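Local structure of endoribonuclease AbiQ (Lactococcus lactis, 4GLK) at residues I13-K18 with A162-K167; R4-T9 with N45-L50; L105-P110 with M114-L119. The protein cleaves RNA as the toxin of a type III toxin-antitoxin system in anti-phage defence and is neutralised by its cognate RNA antitoxin, AntiQ. The protein carries 1 engineered substitution. One frame throughout, in Å; residues are numbered along the deposited sequence.

Contact 1: I13-K18 with A162-K167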
# COMPACT_ATOMS: atom_id res chain seq x y z
N ILE A 13 -0.49 -12.24 6.10
CA ILE A 13 -1.15 -11.07 6.72
C ILE A 13 -1.49 -11.36 8.18
O ILE A 13 -1.18 -10.54 9.05
CB ILE A 13 -2.37 -10.61 5.88
CG1 ILE A 13 -1.92 -10.08 4.49
CG2 ILE A 13 -3.25 -9.58 6.63
CD1 ILE A 13 -1.07 -8.75 4.47
N ALA A 14 -2.10 -12.54 8.45
CA ALA A 14 -2.47 -12.95 9.81
C ALA A 14 -1.23 -13.01 10.69
O ALA A 14 -1.30 -12.63 11.85
CB ALA A 14 -3.17 -14.31 9.81
N TYR A 15 -0.08 -13.40 10.11
CA TYR A 15 1.21 -13.46 10.79
C TYR A 15 1.74 -12.06 11.13
O TYR A 15 2.22 -11.87 12.25
CB TYR A 15 2.21 -14.29 9.99
CG TYR A 15 3.64 -14.17 10.46
CD1 TYR A 15 4.14 -14.98 11.48
CD2 TYR A 15 4.53 -13.31 9.82
CE1 TYR A 15 5.48 -14.93 11.86
CE2 TYR A 15 5.87 -13.25 10.19
CZ TYR A 15 6.34 -14.06 11.22
OH TYR A 15 7.66 -13.96 11.58
N LEU A 16 1.69 -11.10 10.18
CA LEU A 16 2.15 -9.74 10.45
C LEU A 16 1.26 -9.07 11.49
O LEU A 16 1.79 -8.35 12.33
CB LEU A 16 2.22 -8.85 9.20
CG LEU A 16 3.27 -9.15 8.14
CD1 LEU A 16 3.32 -8.03 7.13
CD2 LEU A 16 4.67 -9.36 8.74
N ARG A 17 -0.07 -9.32 11.45
CA ARG A 17 -1.03 -8.74 12.39
C ARG A 17 -0.84 -9.23 13.84
O ARG A 17 -1.40 -8.62 14.76
CB ARG A 17 -2.49 -8.89 11.91
CG ARG A 17 -2.78 -8.16 10.60
CD ARG A 17 -4.25 -8.12 10.25
NE ARG A 17 -4.88 -6.92 10.82
CZ ARG A 17 -5.72 -6.94 11.84
NH1 ARG A 17 -6.09 -8.08 12.40
NH2 ARG A 17 -6.22 -5.80 12.31
N LYS A 18 -0.04 -10.31 14.05
CA LYS A 18 0.35 -10.78 15.39
C LYS A 18 1.19 -9.68 16.09
O LYS A 18 1.06 -9.48 17.29
CB LYS A 18 1.25 -12.02 15.28
CG LYS A 18 0.53 -13.35 15.38
CD LYS A 18 1.21 -14.44 14.56
CE LYS A 18 0.20 -15.12 13.64
NZ LYS A 18 0.71 -16.38 13.03
N ALA A 162 9.40 -10.50 8.57
CA ALA A 162 9.29 -10.95 7.18
C ALA A 162 10.40 -11.95 6.84
O ALA A 162 10.13 -12.97 6.21
CB ALA A 162 9.34 -9.78 6.22
N THR A 163 11.64 -11.69 7.29
CA THR A 163 12.76 -12.59 7.02
C THR A 163 12.59 -13.90 7.78
O THR A 163 12.94 -14.95 7.26
CB THR A 163 14.16 -11.92 7.07
OG1 THR A 163 15.13 -12.76 7.73
CG2 THR A 163 14.14 -10.57 7.74
N LEU A 164 12.01 -13.82 9.00
CA LEU A 164 11.70 -14.94 9.90
C LEU A 164 10.64 -15.85 9.28
O LEU A 164 10.76 -17.05 9.41
CB LEU A 164 11.15 -14.38 11.22
CG LEU A 164 12.01 -14.50 12.47
CD1 LEU A 164 13.35 -13.85 12.30
CD2 LEU A 164 11.28 -13.95 13.66
N TYR A 165 9.66 -15.26 8.63
CA TYR A 165 8.62 -15.99 8.00
C TYR A 165 9.25 -16.79 6.91
O TYR A 165 9.00 -17.95 6.80
CB TYR A 165 7.54 -15.07 7.43
CG TYR A 165 6.28 -15.77 7.02
CD1 TYR A 165 6.11 -16.24 5.76
CD2 TYR A 165 5.28 -15.97 7.92
CE1 TYR A 165 4.96 -16.88 5.41
CE2 TYR A 165 4.15 -16.61 7.57
CZ TYR A 165 4.00 -17.05 6.32
OH TYR A 165 2.87 -17.67 6.01
N SER A 166 10.07 -16.16 6.09
CA SER A 166 10.58 -16.84 4.91
C SER A 166 11.75 -17.78 5.15
O SER A 166 12.09 -18.53 4.29
CB SER A 166 10.79 -15.89 3.72
OG SER A 166 11.60 -14.78 4.01
N LYS A 167 12.33 -17.75 6.33
CA LYS A 167 13.35 -18.69 6.72
C LYS A 167 12.68 -19.89 7.37
O LYS A 167 13.31 -20.86 7.71
CB LYS A 167 14.29 -18.07 7.75
CG LYS A 167 15.40 -17.16 7.24
CD LYS A 167 16.59 -17.26 8.17
CE LYS A 167 17.33 -15.96 8.36
NZ LYS A 167 17.64 -15.65 9.79

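Contact 2: R4-T9 with N45-L50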
# COMPACT_ATOMS: atom_id res chain seq x y z
N ARG A 4 2.26 -2.79 -10.16
CA ARG A 4 1.23 -3.77 -10.49
C ARG A 4 0.35 -3.98 -9.30
O ARG A 4 0.76 -3.65 -8.19
CB ARG A 4 1.88 -5.13 -10.77
CG ARG A 4 2.30 -5.36 -12.17
CD ARG A 4 3.78 -5.45 -12.24
NE ARG A 4 4.30 -6.73 -11.75
CZ ARG A 4 5.59 -6.93 -11.49
NH1 ARG A 4 6.46 -5.95 -11.64
NH2 ARG A 4 6.01 -8.11 -11.08
N PHE A 5 -0.78 -4.69 -9.49
CA PHE A 5 -1.71 -5.03 -8.42
C PHE A 5 -1.41 -6.40 -7.87
O PHE A 5 -1.12 -7.34 -8.61
CB PHE A 5 -3.17 -4.96 -8.89
CG PHE A 5 -3.75 -3.59 -9.15
CD1 PHE A 5 -3.84 -2.65 -8.13
CD2 PHE A 5 -4.28 -3.26 -10.39
CE1 PHE A 5 -4.43 -1.41 -8.34
CE2 PHE A 5 -4.84 -2.00 -10.61
CZ PHE A 5 -4.93 -1.09 -9.58
N PHE A 6 -1.51 -6.52 -6.56
CA PHE A 6 -1.25 -7.79 -5.90
C PHE A 6 -2.19 -7.94 -4.75
O PHE A 6 -2.78 -6.96 -4.27
CB PHE A 6 0.17 -7.81 -5.30
CG PHE A 6 1.31 -7.77 -6.28
CD1 PHE A 6 1.80 -8.94 -6.85
CD2 PHE A 6 1.91 -6.57 -6.61
CE1 PHE A 6 2.84 -8.89 -7.78
CE2 PHE A 6 2.96 -6.53 -7.53
CZ PHE A 6 3.43 -7.69 -8.10
N THR A 7 -2.27 -9.19 -4.26
CA THR A 7 -2.89 -9.53 -3.01
C THR A 7 -1.77 -10.22 -2.25
O THR A 7 -0.71 -10.56 -2.82
CB THR A 7 -4.19 -10.36 -3.14
OG1 THR A 7 -3.93 -11.64 -3.70
CG2 THR A 7 -5.32 -9.62 -3.89
N VAL A 8 -1.95 -10.38 -0.95
CA VAL A 8 -0.98 -11.03 -0.10
C VAL A 8 -1.71 -12.24 0.50
O VAL A 8 -2.94 -12.20 0.62
CB VAL A 8 -0.41 -10.05 0.97
CG1 VAL A 8 0.70 -10.72 1.80
CG2 VAL A 8 0.13 -8.78 0.32
N THR A 9 -0.97 -13.33 0.81
CA THR A 9 -1.62 -14.51 1.39
C THR A 9 -2.24 -14.13 2.76
O THR A 9 -1.62 -13.37 3.52
CB THR A 9 -0.64 -15.69 1.58
OG1 THR A 9 0.38 -15.31 2.49
CG2 THR A 9 -0.02 -16.18 0.27
N ASN A 45 10.75 -5.83 -0.51
CA ASN A 45 9.85 -5.19 -1.45
C ASN A 45 8.61 -4.76 -0.69
O ASN A 45 8.00 -5.56 -0.00
CB ASN A 45 9.50 -6.12 -2.60
CG ASN A 45 10.66 -6.42 -3.53
OD1 ASN A 45 11.44 -5.54 -3.93
ND2 ASN A 45 10.77 -7.68 -3.90
N TYR A 46 8.29 -3.47 -0.79
CA TYR A 46 7.19 -2.83 -0.09
C TYR A 46 5.98 -2.64 -0.97
O TYR A 46 6.08 -2.21 -2.12
CB TYR A 46 7.64 -1.49 0.48
CG TYR A 46 8.23 -1.64 1.86
CD1 TYR A 46 9.57 -2.00 2.04
CD2 TYR A 46 7.44 -1.48 2.99
CE1 TYR A 46 10.11 -2.14 3.31
CE2 TYR A 46 7.97 -1.62 4.27
CZ TYR A 46 9.30 -1.95 4.42
OH TYR A 46 9.78 -2.13 5.69
N PHE A 47 4.83 -2.97 -0.41
CA PHE A 47 3.54 -2.90 -1.08
C PHE A 47 2.58 -2.04 -0.27
O PHE A 47 2.50 -2.21 0.93
CB PHE A 47 3.00 -4.32 -1.31
CG PHE A 47 3.93 -5.10 -2.22
CD1 PHE A 47 3.74 -5.07 -3.60
CD2 PHE A 47 5.04 -5.76 -1.72
CE1 PHE A 47 4.65 -5.70 -4.46
CE2 PHE A 47 5.93 -6.41 -2.58
CZ PHE A 47 5.72 -6.38 -3.94
N ILE A 48 1.88 -1.09 -0.94
CA ILE A 48 0.92 -0.16 -0.33
C ILE A 48 -0.51 -0.68 -0.53
O ILE A 48 -0.91 -0.98 -1.67
CB ILE A 48 1.06 1.27 -0.92
CG1 ILE A 48 2.50 1.79 -0.85
CG2 ILE A 48 0.13 2.26 -0.22
CD1 ILE A 48 2.71 3.14 -1.52
N PRO A 49 -1.33 -0.72 0.54
CA PRO A 49 -2.74 -1.07 0.33
C PRO A 49 -3.48 0.11 -0.32
O PRO A 49 -3.17 1.26 -0.05
CB PRO A 49 -3.25 -1.40 1.73
CG PRO A 49 -2.36 -0.61 2.65
CD PRO A 49 -1.05 -0.36 1.95
N LEU A 50 -4.39 -0.19 -1.22
CA LEU A 50 -5.17 0.79 -1.98
C LEU A 50 -6.62 0.72 -1.50
O LEU A 50 -7.16 -0.39 -1.36
CB LEU A 50 -5.07 0.41 -3.48
CG LEU A 50 -5.95 1.18 -4.51
CD1 LEU A 50 -5.15 1.52 -5.76
CD2 LEU A 50 -7.16 0.33 -4.92

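Contact 3: L105-P110 with M114-L119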
# COMPACT_ATOMS: atom_id res chain seq x y z
N LEU A 105 -7.33 -9.01 -13.38
CA LEU A 105 -8.48 -8.13 -13.55
C LEU A 105 -9.31 -8.60 -14.71
O LEU A 105 -8.77 -8.93 -15.77
CB LEU A 105 -8.08 -6.65 -13.80
CG LEU A 105 -7.36 -5.88 -12.70
CD1 LEU A 105 -7.02 -4.49 -13.17
CD2 LEU A 105 -8.21 -5.79 -11.42
N ASP A 106 -10.61 -8.62 -14.50
CA ASP A 106 -11.60 -8.93 -15.51
C ASP A 106 -12.17 -7.56 -15.90
O ASP A 106 -12.99 -7.00 -15.18
CB ASP A 106 -12.68 -9.87 -14.93
CG ASP A 106 -13.92 -10.06 -15.79
OD1 ASP A 106 -13.79 -10.06 -17.04
OD2 ASP A 106 -15.02 -10.22 -15.22
N LEU A 107 -11.68 -6.99 -17.02
CA LEU A 107 -12.10 -5.66 -17.49
C LEU A 107 -13.58 -5.54 -17.89
O LEU A 107 -14.05 -4.44 -18.16
CB LEU A 107 -11.18 -5.13 -18.60
CG LEU A 107 -9.68 -4.97 -18.28
CD1 LEU A 107 -9.02 -4.21 -19.38
CD2 LEU A 107 -9.43 -4.25 -16.94
N LYS A 108 -14.31 -6.67 -17.88
CA LYS A 108 -15.75 -6.71 -18.15
C LYS A 108 -16.47 -6.10 -16.92
O LYS A 108 -17.51 -5.47 -17.08
CB LYS A 108 -16.21 -8.15 -18.41
N LYS A 109 -15.87 -6.26 -15.71
CA LYS A 109 -16.37 -5.71 -14.45
C LYS A 109 -16.01 -4.22 -14.35
O LYS A 109 -14.83 -3.88 -14.51
CB LYS A 109 -15.75 -6.44 -13.24
CG LYS A 109 -16.16 -7.89 -13.07
CD LYS A 109 -15.49 -8.47 -11.84
CE LYS A 109 -15.42 -9.98 -11.88
NZ LYS A 109 -14.59 -10.52 -10.77
N PRO A 110 -16.99 -3.31 -14.05
CA PRO A 110 -16.67 -1.87 -13.92
C PRO A 110 -15.72 -1.56 -12.77
O PRO A 110 -15.01 -0.55 -12.82
CB PRO A 110 -18.04 -1.21 -13.72
CG PRO A 110 -19.04 -2.23 -14.19
CD PRO A 110 -18.43 -3.55 -13.83
N MET A 114 -12.10 0.40 -13.31
CA MET A 114 -11.70 1.53 -12.49
C MET A 114 -10.31 1.25 -11.90
O MET A 114 -9.49 2.17 -11.81
CB MET A 114 -12.73 1.77 -11.39
CG MET A 114 -12.46 3.01 -10.55
SD MET A 114 -12.81 2.73 -8.80
CE MET A 114 -11.61 1.49 -8.40
N MET A 115 -10.03 -0.02 -11.53
CA MET A 115 -8.71 -0.40 -11.02
C MET A 115 -7.66 -0.15 -12.10
O MET A 115 -6.62 0.43 -11.80
CB MET A 115 -8.67 -1.85 -10.57
CG MET A 115 -9.52 -2.11 -9.36
SD MET A 115 -8.95 -3.56 -8.49
CE MET A 115 -7.79 -2.79 -7.34
N GLN A 116 -7.96 -0.50 -13.36
CA GLN A 116 -7.09 -0.30 -14.51
C GLN A 116 -6.69 1.19 -14.57
O GLN A 116 -5.50 1.50 -14.62
CB GLN A 116 -7.82 -0.76 -15.79
CG GLN A 116 -7.00 -0.68 -17.08
CD GLN A 116 -7.81 -0.91 -18.35
OE1 GLN A 116 -7.30 -1.41 -19.35
NE2 GLN A 116 -9.09 -0.52 -18.37
N LYS A 117 -7.70 2.09 -14.45
CA LYS A 117 -7.56 3.55 -14.46
C LYS A 117 -6.69 4.02 -13.30
O LYS A 117 -5.86 4.90 -13.51
CB LYS A 117 -8.95 4.22 -14.43
CG LYS A 117 -9.73 4.02 -15.72
CD LYS A 117 -11.13 4.58 -15.63
CE LYS A 117 -11.82 4.56 -16.98
NZ LYS A 117 -11.15 5.47 -17.96
N GLN A 118 -6.87 3.43 -12.10
CA GLN A 118 -6.04 3.75 -10.93
C GLN A 118 -4.56 3.43 -11.18
O GLN A 118 -3.70 4.20 -10.78
CB GLN A 118 -6.50 2.97 -9.70
CG GLN A 118 -7.85 3.41 -9.14
CD GLN A 118 -8.27 2.51 -8.00
OE1 GLN A 118 -8.16 1.28 -8.06
NE2 GLN A 118 -8.78 3.12 -6.95
N LEU A 119 -4.27 2.26 -11.79
CA LEU A 119 -2.92 1.81 -12.13
C LEU A 119 -2.29 2.70 -13.19
O LEU A 119 -1.13 3.06 -13.03
CB LEU A 119 -2.92 0.36 -12.63
CG LEU A 119 -1.58 -0.36 -12.64
CD1 LEU A 119 -0.91 -0.33 -11.26
CD2 LEU A 119 -1.80 -1.79 -13.05

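Contact 1: I13-K18 with A162-K167
Tyr15 and Tyr165 carry this meeting of helix 10-16 with the C-terminal part of helix 155-166, the centre of the contact about 17 Å from that of the chain. CD2 of Tyr165 lies over one face of the Tyr15 ring, 3.3 Å above its plane and displaced toward the rim, with Tyr15 CD2 at 3.4 Å from Tyr165 CD2. The ring planes are inclined at 58° and the centroids are 4.8 Å apart, an oblique aromatic pair in which the two side chains run past each other in opposite directions. CB of Tyr165 also reaches the far half of the same ring, 3.7 Å from Tyr15 CE2.

At the phenol end, Tyr15 OH lies 3.5 Å from Leu164 CB, the two side chains crossing at about a right angle. Tyr15 can span the gap because its CG stands anti to the backbone N (chi1 167°), which carries the ring across to the C-terminal helix. Its hydroxyl hydrogen-bonds to Lys161 O, one turn back on that helix. Further out, Phe19 and Tyr12 make edge-to-face pairs with Tyr15 and Tyr165 respectively, extending the aromatic cluster.

Across the two segments there is no hydrogen bond. The helices are therefore joined here by ring packing at the surface, while the bond to Lys161 fixes the polar end of Tyr15 against the second helix.

Contact 2: R4-T9 with N45-L50
Phe47 and Phe6 form the main pairing between strands 45-52 and 4-8, which are not neighbours in the antiparallel sheet: strand 33-40 runs between them. The two residues are also the nearest in backbone register, yet their CA atoms are 8.4 Å apart, so the contact is made by side chains alone.

Along 45-50, Phe47 comes first. Its ring edge is directed at the face of Phe6 in an offset edge-to-face pair, with centroids 5.2 Å apart and planes at 77°. CE1 of Phe47 does the touching, 3.6 Å from both CD2 and CE2 of Phe6, and CD1 of Phe47 follows at 3.8 Å from Phe6 CD2. Both rings have CG anti to the carbonyl carbon (chi1 -63° in Phe47, -66° in Phe6), and from that position they meet across the intervening strand. A glycerol, probably from the crystallisation liquor, comes within about 3 Å of the Phe6 side chain, nearest atoms.

Three residues on, Leu50 meets Phe5. Its CD1 methyl comes up to the edge of the Phe5 ring, in the ring plane, 4.0 Å from Phe5 CE1. Phe5 sets off from its backbone away from strand 45-52, and it is the far part of the ring that swings back to the methyl.

All four touching residues are buried: this is core packing between two non-adjacent strands of one antiparallel sheet. At the Phe6-Phe47 end, Leu100 of edge strand 100-102 touches both rings, and Val37 of the intervening strand also packs on Phe47. The Phe5-Leu50 end is covered by helix 110-124, both residues touching Met115, with Leu119 on Phe5 and Gln118 on Leu50.

Contact 3: L105-P110 with M114-L119
Leu105 and Met115 make the apolar part of this contact, between the loop that follows strand 100-102 and helix 110-124, which it leads into. CD2 of Leu105 lies 3.8 Å from Met115 SD, and its other methyl, CD1, is 4.1 Å from Met115 CB; the two side chains cross at about a right angle.

Mixed packing joins Leu107 to Gln116. CD1 of Leu107 comes within 3.3 Å of Gln116 OE1, and CD2 lies 4.0 Å from Gln116 CD, so both methyls rest against the amide end. Gln116 has CG anti to the backbone N (chi1 -177°) and is extended beyond it, which holds the amide out beside the loop.

The one hydrogen bond between the two segments belongs to the helix itself: Met114 N donates to Pro110 O over 3.1 Å, bent to 141° at the hydrogen. Just upstream, a type I turn from Asp106 to Lys109 places Lys109 at the N-cap.

The Met114-Pro110 bond thus closes the helix's first turn, while the loop is held to the helix by van der Waals contacts of the Leu105 and Leu107 methyls and by a hydrogen bond from Lys113 NZ to Leu107 O, at the surface of the chain but with Met115 buried.

Overall arrangement
Contact 2 lies near the middle of the molecule, its centre about 6 Å from that of the chain, with the two surface contacts some distance away: contact 1 is about 15 Å from it and contact 3 about 16 Å, centre to centre. Contacts 1 and 3 lie about 30 Å apart between centres and about 15 Å at their nearest atoms. Strand 4-8 leads straight into helix 10-16, and Ile13 CD1 packs 3.8 Å from Val8 CG1, linking contacts 1 and 2. Contacts 2 and 3 share more: Phe5 CZ is 3.2 Å from Met115 O, and Leu50 CD2 is 3.4 Å from Gln118 OE1. Helix 110-124 thereby packs against the sheet.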